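Local coordinates for protein glycosyl hyrolase, family 3 (Deinococcus radiodurans, PDB 3TEV) that probably hydrolyses O-glycosidic bonds as a family 3 glycoside hydrolase with a TIM-type barrel, at residues Gly72-Leu76 / Leu324-Ala328; Thr169-Ala174 / Leu327-Phe331; Ala154-Thr158 / Ala210-Leu215; Ser200-Leu204 / Tyr229-Asp233; Asp34-Tyr38 / Arg296-Gln300. All coordinates share one frame; numbering follows the deposited sequence.

Contact 1: residues Gly72-Leu76 / Leu324-Ala328; sequences GEHAL and LRALA
H74 and L76 meet one side of helix 314-330, close to the start of strand 76-79 in the parallel sheet of this TIM-type barrel. R325 carries the polar side of the contact. Its guanidinium lies flat on the imidazole of H74, with centres 4.0 Å apart and planes 11° from parallel. The R325 chain bends at chi2 and chi3, which lets the same residue use two parts on one ring. Its CG sits over the face as a CH-pi partner, 3.4 Å from the H74 ring centroid. CG of E73 covers the opposite face of the imidazole, so the ring is sandwiched. The far end of R325 is held by a salt bridge from NH2 to D14. With an alanine here, one face of the H74 ring would probably lose its cover and D14 its charged mate.

The apolar half belongs to L76. Its CG lies anti to the carbonyl carbon (chi1 -64°), and the two methyls part company. CD1 meets CD2 of L324 at 4.1 Å, while CD2 touches CD2 of L327 at 3.9 Å and also reaches the methyl of A328. That methyl, CB of A328, sits 3.4 Å from H74 O. L324 and L327 also touch V258, so the helix packs on the starts of strands 76-79 and 258-261.

Further out, a water donates to R325 O at 2.9 Å and lies close to H74 ND1. A type I turn from G72 to A75 presents H74, and ND2 of N127 is hydrogen-bonded to the carbonyl O of A75.

Contact 2: residues Thr169-Ala174 / Leu327-Phe331; sequences TREGVA and LARRF
The Schellman motif that ends helix 154-169 forms the surface on which F331 packs, with G172 at its C-prime position and at positive phi. F331 is itself the first residue beyond helix 314-330, so two helix ends meet here at the start of barrel strand 174-180.

The phenyl ring lies against the backbone of the turn and of V173-A174 after it. The amide N of A174 and the carbonyl carbon of V173 stand over one face, both towards the rim. The A174 methyl is 3.5 Å from CD2 of F331, and C of G172 is 3.5 Å from CD1 of F331. At the ring edge, near its plane, O of T169 approaches CE1 of F331 at 3.8 Å. Setting CG beside its own backbone N (chi1 -59°) turns the F331 ring towards the turn. CG of R330 covers the opposite face over its centre. The extended R330 chain then brings NH2 to 4.0 Å from CG2 of T169. CD1 of L327 adds a touch on the A174 methyl at 3.9 Å. A serine in place of F331 would probably open a gap between the turn and the helix end, and leave the A174 methyl without its main apolar partner.

P220 also packs on F331, and N127 binds the F331 carbonyl. The two segments themselves meet through carbon contacts and a ring laid against backbone atoms, so their fit rests on shape more than on directed bonds.

Contact 3: residues Ala154-Thr158 / Ala210-Leu215; sequences AARVT and APFRAL
A154 and T158 face A210-L215 where two helices of the TIM-type barrel cross. These lie in the connections before and after strand 174-180. The short axes come within 9.0 Å and cross at -44°.

A154 is first. Its methyl meets the A210 methyl, CB to CB, at 3.7 Å. The small side chains let the helix starts come close. I136 also packs on A154.

V157 follows one turn later. It keeps CG1 anti to its backbone N (chi1 167°) and lays that methyl on the ring of P211, 3.9 Å from CG. The two side chains meet at a slant.

T158 makes the widest contact. It is a knob into the hole formed by A210, P211, A214 and L215. Its two branches divide the work. CG2 reaches CB of A214 and CD2 of L215, each at 3.9 Å. OG1 lies over P211, 3.4 Å from CA, but its proton goes back to its own helix. L215 turns its methyls to the carbonyl of T158, and is backed by R162 and L165, further along helix 154-169.

The carbonyl O of A154 accepts twice from T158, from N and from OG1, each at 2.7 Å, with OG1 well above the carbonyl plane.

Contact 4: residues Ser200-Leu204 / Tyr229-Asp233; sequences SRAEL and YDALD
L204 provides most of the apolar packing against Y229-D233. Its CG stands beside the backbone N (chi1 -67°), which aims the two methyls at different partners. CD1 lies 3.9 Å from the A231 methyl and 4.0 Å from CG of L232, the two leucines meeting tip to tip. CD2 of L204 comes to the edge of the Y229 ring, near its plane, 4.2 Å from Y229 CD1. The A231 methyl also rests on the first turn of the helix, 3.6 Å from the backbone N of R201. R201 adds its chain, bent at chi2, which runs roughly at right angles to L232. Its NH1 approaches CD2 of L232 at 3.8 Å, while NE forms a salt bridge with D205.

Local hydrogen bonds shape each segment. S200 and E203 make a capping box at the helix start. OG of S200 accepts from N of E203 at 3.3 Å, and E203 OE1 takes protons from both N and OG of S200. In the other segment, O of Y229 accepts from N of L232 and N of D233, which keeps the loop curled.

V197 of strand 196-197 packs on L204 and Y229, I244 of helix 242-252 backs L232, and L248 meets R201. Helix 201-206 thus packs on both the small two-strand sheet and helix 242-252.

Contact 5: residues Asp34-Tyr38 / Arg296-Gln300; sequences DTAAY and REVQQ
The segments around Y38 and R296 run almost exactly parallel, 3° apart, but their axes are 13.7 Å from each other, so long side chains must fill the space between them. Y38 and R296 do most of this. They slide past each other in opposite directions. The R296 guanidinium lies flat over one face of the Y38 ring, planes 15° apart, in a cation-pi stack with CZ 4.3 Å from the ring centroid. Y38 holds its CG anti to the backbone N (chi1 172°), which carries the ring across to the other helix. The R296 chain bends at chi2 and chi3. Its CD adds a CH-pi contact over the same face, 3.8 Å from the centroid of the Y38 ring.

The two helices follow the first and last strands of the TIM-type barrel, 22-24 and 290-291, which lie side by side in the sheet. The contact therefore joins the two helices where those strands are neighbours. I24 of strand 22-24 touches both Y38 and Q299.

At the far end of R296, NH2 donates a nearly straight hydrogen bond to OG1 of T35 at 3.2 Å, with OG1 close to the guanidinium plane. The same OG1 is hydrogen-bonded to D32, which helps fix its rotation. Stack and bond together restrict how the guanidinium can turn. At the other end of the ring, OH of Y38 lies 3.3 Å from CB of Q299, whose NE2 binds the carbonyl of D25. Q300 comes to the ring edge, its CG 4.3 Å from CE1 of Y38.

Contacts 1 and 2 share L327 and A328 on helix 314-330, and their centres lie about 10 Å apart. The loops before strands 76-79 and 174-180 both pack on this helix, near the starts of those strands. Contact 3 lies inside the loop closed by contact 1 and joins helices 154-169 and 210-215. Contact 4 lies about 17 Å from contact 3, centre to centre, and uses helix 201-206, the helix before 210-215. Contact 5 is on the other side of the chain's centre, its own centre about 39 Å from those of contacts 3 and 4, and joins helices 33-42 and 296-309. The five contacts thus join segments from early, middle and late in the chain, all around one barrel.

Contact 1: residues Gly72-Leu76 / Leu324-Ala328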
# COMPACT_ATOMS: atom_id res chain seq x y z
N GLY A 72 -12.29 -14.55 -6.86
CA GLY A 72 -11.75 -15.17 -8.07
C GLY A 72 -10.23 -15.04 -8.15
O GLY A 72 -9.58 -14.58 -7.20
N GLU A 73 -9.67 -15.42 -9.29
CA GLU A 73 -8.23 -15.60 -9.42
C GLU A 73 -7.42 -14.35 -9.25
O GLU A 73 -6.24 -14.45 -8.92
CB GLU A 73 -7.85 -16.24 -10.77
CG GLU A 73 -8.34 -15.44 -11.98
CD GLU A 73 -7.98 -16.10 -13.34
OE1 GLU A 73 -6.81 -16.52 -13.53
OE2 GLU A 73 -8.87 -16.20 -14.20
N HIS A 74 -8.00 -13.18 -9.50
CA HIS A 74 -7.26 -11.91 -9.36
C HIS A 74 -7.20 -11.36 -7.92
O HIS A 74 -6.59 -10.31 -7.67
CB HIS A 74 -7.85 -10.86 -10.31
CG HIS A 74 -7.90 -11.31 -11.74
ND1 HIS A 74 -6.79 -11.79 -12.40
CD2 HIS A 74 -8.93 -11.38 -12.62
CE1 HIS A 74 -7.12 -12.12 -13.63
NE2 HIS A 74 -8.41 -11.87 -13.80
N ALA A 75 -7.82 -12.07 -6.98
CA ALA A 75 -7.89 -11.63 -5.58
C ALA A 75 -6.55 -11.11 -5.05
O ALA A 75 -5.53 -11.80 -5.12
CB ALA A 75 -8.38 -12.78 -4.69
N LEU A 76 -6.56 -9.89 -4.54
CA LEU A 76 -5.48 -9.40 -3.69
C LEU A 76 -5.99 -9.36 -2.25
O LEU A 76 -6.94 -8.62 -1.93
CB LEU A 76 -4.95 -8.04 -4.15
CG LEU A 76 -4.29 -8.07 -5.54
CD1 LEU A 76 -4.20 -6.64 -6.17
CD2 LEU A 76 -2.90 -8.77 -5.55
N LEU A 324 -2.40 -4.67 -11.34
CA LEU A 324 -2.97 -5.38 -10.20
C LEU A 324 -3.09 -6.86 -10.52
O LEU A 324 -2.84 -7.71 -9.69
CB LEU A 324 -4.34 -4.81 -9.86
CG LEU A 324 -4.35 -3.35 -9.38
CD1 LEU A 324 -5.79 -2.84 -9.10
CD2 LEU A 324 -3.47 -3.18 -8.17
N ARG A 325 -3.46 -7.14 -11.76
CA ARG A 325 -3.64 -8.49 -12.19
C ARG A 325 -2.29 -9.21 -12.35
O ARG A 325 -2.17 -10.36 -11.97
CB ARG A 325 -4.51 -8.52 -13.44
CG ARG A 325 -5.92 -8.95 -13.07
CD ARG A 325 -7.06 -8.05 -13.41
NE ARG A 325 -7.69 -8.42 -14.65
CZ ARG A 325 -9.01 -8.43 -14.89
NH1 ARG A 325 -9.93 -8.16 -13.97
NH2 ARG A 325 -9.41 -8.76 -16.09
N ALA A 326 -1.28 -8.49 -12.83
CA ALA A 326 0.05 -9.07 -12.99
C ALA A 326 0.61 -9.46 -11.62
O ALA A 326 1.23 -10.51 -11.49
CB ALA A 326 0.99 -8.13 -13.73
N LEU A 327 0.35 -8.61 -10.61
CA LEU A 327 0.75 -8.89 -9.24
C LEU A 327 0.11 -10.16 -8.69
O LEU A 327 0.80 -11.03 -8.15
CB LEU A 327 0.41 -7.70 -8.32
CG LEU A 327 1.00 -7.73 -6.91
CD1 LEU A 327 2.51 -7.52 -6.96
CD2 LEU A 327 0.38 -6.67 -6.01
N ALA A 328 -1.21 -10.27 -8.81
CA ALA A 328 -1.90 -11.49 -8.43
C ALA A 328 -1.46 -12.75 -9.21
O ALA A 328 -1.53 -13.84 -8.64
CB ALA A 328 -3.41 -11.31 -8.51
O HOH W 1 -4.38 -12.25 -11.95
O HOH W 2 -5.75 -8.24 -9.07

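Contact 2: residues Thr169-Ala174 / Leu327-Phe331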
# COMPACT_ATOMS: atom_id res chain seq x y z
N THR A 169 9.07 -12.10 -1.29
CA THR A 169 9.11 -12.45 -2.69
C THR A 169 9.43 -13.92 -2.90
O THR A 169 8.71 -14.62 -3.63
CB THR A 169 10.12 -11.53 -3.39
OG1 THR A 169 9.51 -10.24 -3.55
CG2 THR A 169 10.47 -12.04 -4.75
N ARG A 170 10.48 -14.41 -2.24
CA ARG A 170 10.85 -15.81 -2.41
C ARG A 170 9.83 -16.80 -1.82
O ARG A 170 9.84 -17.98 -2.17
CB ARG A 170 12.28 -16.09 -1.91
CG ARG A 170 12.48 -16.08 -0.40
CD ARG A 170 13.97 -16.27 -0.13
NE ARG A 170 14.44 -16.32 1.26
CZ ARG A 170 14.27 -17.34 2.11
NH1 ARG A 170 13.52 -18.39 1.74
NH2 ARG A 170 14.83 -17.30 3.34
N GLU A 171 8.95 -16.32 -0.93
CA GLU A 171 7.91 -17.17 -0.36
C GLU A 171 6.54 -16.99 -1.04
O GLU A 171 5.53 -17.53 -0.57
CB GLU A 171 7.80 -17.01 1.17
CG GLU A 171 9.08 -17.43 1.98
CD GLU A 171 9.46 -18.92 1.90
OE1 GLU A 171 8.76 -19.72 1.24
OE2 GLU A 171 10.50 -19.30 2.50
N GLY A 172 6.49 -16.24 -2.14
CA GLY A 172 5.23 -16.02 -2.84
C GLY A 172 4.23 -15.06 -2.20
O GLY A 172 3.04 -15.19 -2.42
N VAL A 173 4.70 -14.10 -1.41
CA VAL A 173 3.84 -13.04 -0.88
C VAL A 173 4.38 -11.71 -1.43
O VAL A 173 5.60 -11.46 -1.36
CB VAL A 173 3.85 -13.01 0.68
CG1 VAL A 173 3.12 -11.78 1.22
CG2 VAL A 173 3.24 -14.28 1.26
N ALA A 174 3.49 -10.89 -1.98
CA ALA A 174 3.89 -9.56 -2.43
C ALA A 174 4.14 -8.70 -1.21
O ALA A 174 3.30 -8.63 -0.33
CB ALA A 174 2.81 -8.92 -3.28
N LEU A 327 0.35 -8.61 -10.61
CA LEU A 327 0.75 -8.89 -9.24
C LEU A 327 0.11 -10.16 -8.69
O LEU A 327 0.80 -11.03 -8.15
CB LEU A 327 0.41 -7.70 -8.32
CG LEU A 327 1.00 -7.73 -6.91
CD1 LEU A 327 2.51 -7.52 -6.96
CD2 LEU A 327 0.38 -6.67 -6.01
N ALA A 328 -1.21 -10.27 -8.81
CA ALA A 328 -1.90 -11.49 -8.43
C ALA A 328 -1.46 -12.75 -9.21
O ALA A 328 -1.53 -13.84 -8.64
CB ALA A 328 -3.41 -11.31 -8.51
N ARG A 329 -1.07 -12.62 -10.49
CA ARG A 329 -0.59 -13.79 -11.26
C ARG A 329 0.76 -14.27 -10.68
O ARG A 329 1.03 -15.46 -10.58
CB ARG A 329 -0.42 -13.50 -12.77
CG ARG A 329 -1.48 -14.11 -13.64
CD ARG A 329 -1.32 -13.85 -15.19
NE ARG A 329 -0.91 -12.48 -15.53
CZ ARG A 329 -1.71 -11.47 -15.86
NH1 ARG A 329 -3.03 -11.60 -15.91
NH2 ARG A 329 -1.17 -10.29 -16.14
N ARG A 330 1.59 -13.31 -10.31
CA ARG A 330 2.91 -13.59 -9.80
C ARG A 330 2.79 -14.15 -8.37
O ARG A 330 3.50 -15.07 -8.01
CB ARG A 330 3.75 -12.31 -9.83
CG ARG A 330 5.20 -12.53 -9.46
CD ARG A 330 5.95 -11.22 -9.52
NE ARG A 330 7.32 -11.40 -9.06
CZ ARG A 330 8.13 -10.40 -8.71
NH1 ARG A 330 7.71 -9.14 -8.76
NH2 ARG A 330 9.37 -10.67 -8.31
N PHE A 331 1.85 -13.61 -7.60
CA PHE A 331 1.66 -13.97 -6.20
C PHE A 331 0.20 -14.39 -5.97
O PHE A 331 -0.56 -13.68 -5.31
CB PHE A 331 2.01 -12.77 -5.31
CG PHE A 331 3.43 -12.26 -5.47
CD1 PHE A 331 4.52 -13.05 -5.07
CD2 PHE A 331 3.68 -10.99 -5.99
CE1 PHE A 331 5.84 -12.58 -5.17
CE2 PHE A 331 5.00 -10.50 -6.08
CZ PHE A 331 6.09 -11.31 -5.69

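Contact 3: residues Ala154-Thr158 / Ala210-Leu215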
# COMPACT_ATOMS: atom_id res chain seq x y z
N ALA A 154 19.86 6.09 5.43
CA ALA A 154 19.39 5.40 4.22
C ALA A 154 20.06 4.04 3.98
O ALA A 154 19.38 3.08 3.58
CB ALA A 154 19.57 6.30 3.01
N ALA A 155 21.36 3.97 4.25
CA ALA A 155 22.18 2.77 4.04
C ALA A 155 21.67 1.57 4.84
O ALA A 155 21.56 0.48 4.30
CB ALA A 155 23.69 3.05 4.37
N ARG A 156 21.37 1.80 6.12
CA ARG A 156 20.86 0.74 7.01
C ARG A 156 19.43 0.32 6.63
O ARG A 156 19.09 -0.86 6.67
CB ARG A 156 20.89 1.19 8.47
CG ARG A 156 20.64 0.07 9.50
CD ARG A 156 21.86 -0.82 9.64
NE ARG A 156 23.02 -0.04 10.06
CZ ARG A 156 23.59 -0.10 11.26
NH1 ARG A 156 23.13 -0.94 12.19
NH2 ARG A 156 24.63 0.67 11.52
N VAL A 157 18.61 1.30 6.28
CA VAL A 157 17.24 1.00 5.88
C VAL A 157 17.23 0.24 4.55
O VAL A 157 16.52 -0.76 4.41
CB VAL A 157 16.38 2.28 5.86
CG1 VAL A 157 15.01 2.06 5.12
CG2 VAL A 157 16.18 2.77 7.31
N THR A 158 18.05 0.68 3.60
CA THR A 158 18.20 -0.01 2.31
C THR A 158 18.60 -1.48 2.48
O THR A 158 18.00 -2.36 1.85
CB THR A 158 19.24 0.72 1.42
OG1 THR A 158 18.76 2.03 1.12
CG2 THR A 158 19.49 -0.05 0.12
N ALA A 210 16.15 7.74 -0.94
CA ALA A 210 17.23 6.80 -1.26
C ALA A 210 16.87 5.32 -1.17
O ALA A 210 17.18 4.55 -2.09
CB ALA A 210 18.51 7.11 -0.46
N PRO A 211 16.21 4.89 -0.08
CA PRO A 211 15.91 3.44 -0.01
C PRO A 211 14.92 2.95 -1.09
O PRO A 211 15.09 1.86 -1.62
CB PRO A 211 15.34 3.26 1.41
CG PRO A 211 15.78 4.49 2.17
CD PRO A 211 15.78 5.59 1.14
N PHE A 212 13.92 3.77 -1.41
CA PHE A 212 12.95 3.41 -2.45
C PHE A 212 13.64 3.37 -3.79
O PHE A 212 13.41 2.45 -4.58
CB PHE A 212 11.82 4.43 -2.54
CG PHE A 212 10.94 4.49 -1.33
CD1 PHE A 212 9.88 3.59 -1.17
CD2 PHE A 212 11.15 5.47 -0.36
CE1 PHE A 212 9.05 3.66 -0.03
CE2 PHE A 212 10.34 5.54 0.77
CZ PHE A 212 9.28 4.64 0.94
N ARG A 213 14.48 4.36 -4.05
CA ARG A 213 15.18 4.41 -5.32
C ARG A 213 16.09 3.19 -5.46
O ARG A 213 16.09 2.54 -6.50
CB ARG A 213 15.96 5.72 -5.48
CG ARG A 213 16.62 5.93 -6.86
CD ARG A 213 16.85 7.43 -7.10
NE ARG A 213 17.95 7.76 -8.02
CZ ARG A 213 18.07 8.93 -8.68
NH1 ARG A 213 17.15 9.89 -8.56
NH2 ARG A 213 19.11 9.13 -9.49
N ALA A 214 16.84 2.87 -4.41
CA ALA A 214 17.76 1.73 -4.45
C ALA A 214 17.05 0.38 -4.60
O ALA A 214 17.59 -0.56 -5.16
CB ALA A 214 18.68 1.73 -3.23
N LEU A 215 15.81 0.32 -4.11
CA LEU A 215 15.11 -0.97 -4.02
C LEU A 215 14.01 -1.20 -5.07
O LEU A 215 13.30 -2.20 -5.02
CB LEU A 215 14.57 -1.19 -2.59
CG LEU A 215 15.62 -1.23 -1.45
CD1 LEU A 215 14.98 -1.54 -0.09
CD2 LEU A 215 16.79 -2.19 -1.71

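Contact 4: residues Ser200-Leu204 / Tyr229-Asp233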
# COMPACT_ATOMS: atom_id res chain seq x y z
N SER A 200 15.14 20.21 1.15
CA SER A 200 15.49 20.37 -0.26
C SER A 200 15.52 19.03 -0.99
O SER A 200 15.59 17.95 -0.37
CB SER A 200 16.87 21.03 -0.38
OG SER A 200 17.88 20.13 0.08
N ARG A 201 15.50 19.11 -2.31
CA ARG A 201 15.59 17.93 -3.17
C ARG A 201 16.85 17.11 -2.89
O ARG A 201 16.76 15.89 -2.73
CB ARG A 201 15.51 18.32 -4.66
CG ARG A 201 15.59 17.13 -5.63
CD ARG A 201 14.54 16.06 -5.27
NE ARG A 201 14.67 14.87 -6.10
CZ ARG A 201 14.04 14.70 -7.26
NH1 ARG A 201 13.23 15.64 -7.73
NH2 ARG A 201 14.22 13.58 -7.94
N ALA A 202 18.00 17.78 -2.84
CA ALA A 202 19.28 17.10 -2.57
C ALA A 202 19.23 16.34 -1.24
O ALA A 202 19.70 15.21 -1.15
CB ALA A 202 20.46 18.09 -2.61
N GLU A 203 18.65 16.96 -0.22
CA GLU A 203 18.41 16.28 1.06
C GLU A 203 17.49 15.07 0.88
O GLU A 203 17.75 14.01 1.45
CB GLU A 203 17.84 17.25 2.10
CG GLU A 203 18.81 18.34 2.58
CD GLU A 203 18.13 19.34 3.54
OE1 GLU A 203 17.31 20.19 3.10
OE2 GLU A 203 18.44 19.27 4.76
N LEU A 204 16.43 15.22 0.10
CA LEU A 204 15.51 14.12 -0.15
C LEU A 204 16.19 12.95 -0.84
O LEU A 204 16.01 11.80 -0.43
CB LEU A 204 14.28 14.58 -0.96
CG LEU A 204 13.33 15.56 -0.24
CD1 LEU A 204 12.21 16.04 -1.16
CD2 LEU A 204 12.78 14.94 1.02
N TYR A 229 5.50 17.35 0.20
CA TYR A 229 6.95 17.64 0.07
C TYR A 229 7.15 18.92 -0.73
O TYR A 229 6.96 18.91 -1.95
CB TYR A 229 7.68 16.48 -0.60
CG TYR A 229 7.56 15.21 0.20
CD1 TYR A 229 8.63 14.71 0.95
CD2 TYR A 229 6.35 14.53 0.24
CE1 TYR A 229 8.48 13.54 1.73
CE2 TYR A 229 6.19 13.39 0.98
CZ TYR A 229 7.24 12.90 1.73
OH TYR A 229 7.00 11.74 2.44
N ASP A 230 7.50 20.01 -0.04
CA ASP A 230 7.76 21.32 -0.66
C ASP A 230 8.65 21.25 -1.90
O ASP A 230 8.45 21.99 -2.87
CB ASP A 230 8.43 22.28 0.34
CG ASP A 230 7.54 22.66 1.51
OD1 ASP A 230 6.35 22.30 1.54
OD2 ASP A 230 8.05 23.33 2.43
N ALA A 231 9.65 20.38 -1.87
CA ALA A 231 10.65 20.34 -2.93
C ALA A 231 10.15 19.59 -4.15
O ALA A 231 10.77 19.68 -5.20
CB ALA A 231 11.97 19.75 -2.42
N LEU A 232 9.03 18.88 -4.03
CA LEU A 232 8.47 18.04 -5.10
C LEU A 232 7.16 18.58 -5.64
O LEU A 232 6.94 18.61 -6.86
CB LEU A 232 8.24 16.62 -4.58
CG LEU A 232 9.44 15.85 -4.03
CD1 LEU A 232 9.04 14.44 -3.62
CD2 LEU A 232 10.57 15.81 -5.06
N ASP A 233 6.27 18.98 -4.73
CA ASP A 233 4.94 19.49 -5.06
C ASP A 233 4.42 20.16 -3.80
O ASP A 233 3.98 19.48 -2.86
CB ASP A 233 4.01 18.35 -5.49
CG ASP A 233 2.63 18.83 -5.92
OD1 ASP A 233 2.26 20.01 -5.70
OD2 ASP A 233 1.91 18.01 -6.51

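Contact 5: residues Asp34-Tyr38 / Arg296-Gln300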
# COMPACT_ATOMS: atom_id res chain seq x y z
N ASP A 34 -23.96 -11.10 3.30
CA ASP A 34 -24.15 -9.74 2.76
C ASP A 34 -22.84 -9.19 2.24
O ASP A 34 -22.79 -8.55 1.19
CB ASP A 34 -24.79 -8.80 3.79
CG ASP A 34 -26.29 -9.11 4.04
OD1 ASP A 34 -26.99 -9.60 3.12
OD2 ASP A 34 -26.78 -8.84 5.16
N THR A 35 -21.75 -9.46 2.96
CA THR A 35 -20.43 -9.04 2.51
C THR A 35 -20.04 -9.77 1.23
O THR A 35 -19.52 -9.16 0.30
CB THR A 35 -19.38 -9.21 3.64
OG1 THR A 35 -19.79 -8.44 4.78
CG2 THR A 35 -18.00 -8.74 3.20
N ALA A 36 -20.31 -11.08 1.17
CA ALA A 36 -20.05 -11.85 -0.04
C ALA A 36 -20.84 -11.27 -1.23
O ALA A 36 -20.28 -11.09 -2.31
CB ALA A 36 -20.42 -13.31 0.17
N ALA A 37 -22.13 -10.98 -1.01
CA ALA A 37 -22.99 -10.45 -2.06
C ALA A 37 -22.43 -9.11 -2.55
O ALA A 37 -22.37 -8.83 -3.74
CB ALA A 37 -24.45 -10.29 -1.55
N TYR A 38 -21.97 -8.30 -1.61
CA TYR A 38 -21.42 -6.99 -1.90
C TYR A 38 -20.08 -7.04 -2.70
O TYR A 38 -19.94 -6.33 -3.69
CB TYR A 38 -21.26 -6.26 -0.57
CG TYR A 38 -20.54 -4.95 -0.62
CD1 TYR A 38 -21.22 -3.78 -0.96
CD2 TYR A 38 -19.19 -4.87 -0.26
CE1 TYR A 38 -20.57 -2.57 -0.99
CE2 TYR A 38 -18.53 -3.65 -0.27
CZ TYR A 38 -19.24 -2.51 -0.63
OH TYR A 38 -18.61 -1.30 -0.64
N ARG A 296 -19.64 0.69 5.07
CA ARG A 296 -20.15 0.43 3.72
C ARG A 296 -20.55 1.71 2.98
O ARG A 296 -20.21 1.87 1.80
CB ARG A 296 -21.28 -0.62 3.71
CG ARG A 296 -21.62 -1.22 2.30
CD ARG A 296 -21.98 -2.75 2.38
NE ARG A 296 -20.87 -3.55 2.92
CZ ARG A 296 -20.96 -4.78 3.43
NH1 ARG A 296 -22.13 -5.42 3.49
NH2 ARG A 296 -19.85 -5.38 3.90
N GLU A 297 -21.21 2.63 3.68
CA GLU A 297 -21.62 3.91 3.10
C GLU A 297 -20.47 4.74 2.54
O GLU A 297 -20.60 5.31 1.45
CB GLU A 297 -22.41 4.76 4.10
CG GLU A 297 -23.78 4.18 4.50
CD GLU A 297 -23.74 3.22 5.71
OE1 GLU A 297 -22.65 2.77 6.16
OE2 GLU A 297 -24.84 2.91 6.21
N VAL A 298 -19.35 4.84 3.26
CA VAL A 298 -18.22 5.55 2.66
C VAL A 298 -17.59 4.80 1.49
O VAL A 298 -17.14 5.42 0.54
CB VAL A 298 -17.15 6.11 3.67
CG1 VAL A 298 -17.83 6.79 4.83
CG2 VAL A 298 -16.15 5.04 4.15
N GLN A 299 -17.58 3.47 1.55
CA GLN A 299 -17.07 2.67 0.44
C GLN A 299 -17.94 2.89 -0.80
O GLN A 299 -17.42 3.09 -1.92
CB GLN A 299 -16.98 1.17 0.80
CG GLN A 299 -15.95 0.84 1.89
CD GLN A 299 -15.95 -0.64 2.29
OE1 GLN A 299 -16.67 -1.44 1.71
NE2 GLN A 299 -15.14 -1.00 3.27
N GLN A 300 -19.26 2.90 -0.58
CA GLN A 300 -20.25 3.13 -1.64
C GLN A 300 -20.08 4.51 -2.27
O GLN A 300 -20.16 4.65 -3.50
CB GLN A 300 -21.68 2.92 -1.13
CG GLN A 300 -22.03 1.43 -0.94
CD GLN A 300 -23.41 1.17 -0.32
OE1 GLN A 300 -23.91 1.96 0.51
NE2 GLN A 300 -24.03 0.05 -0.71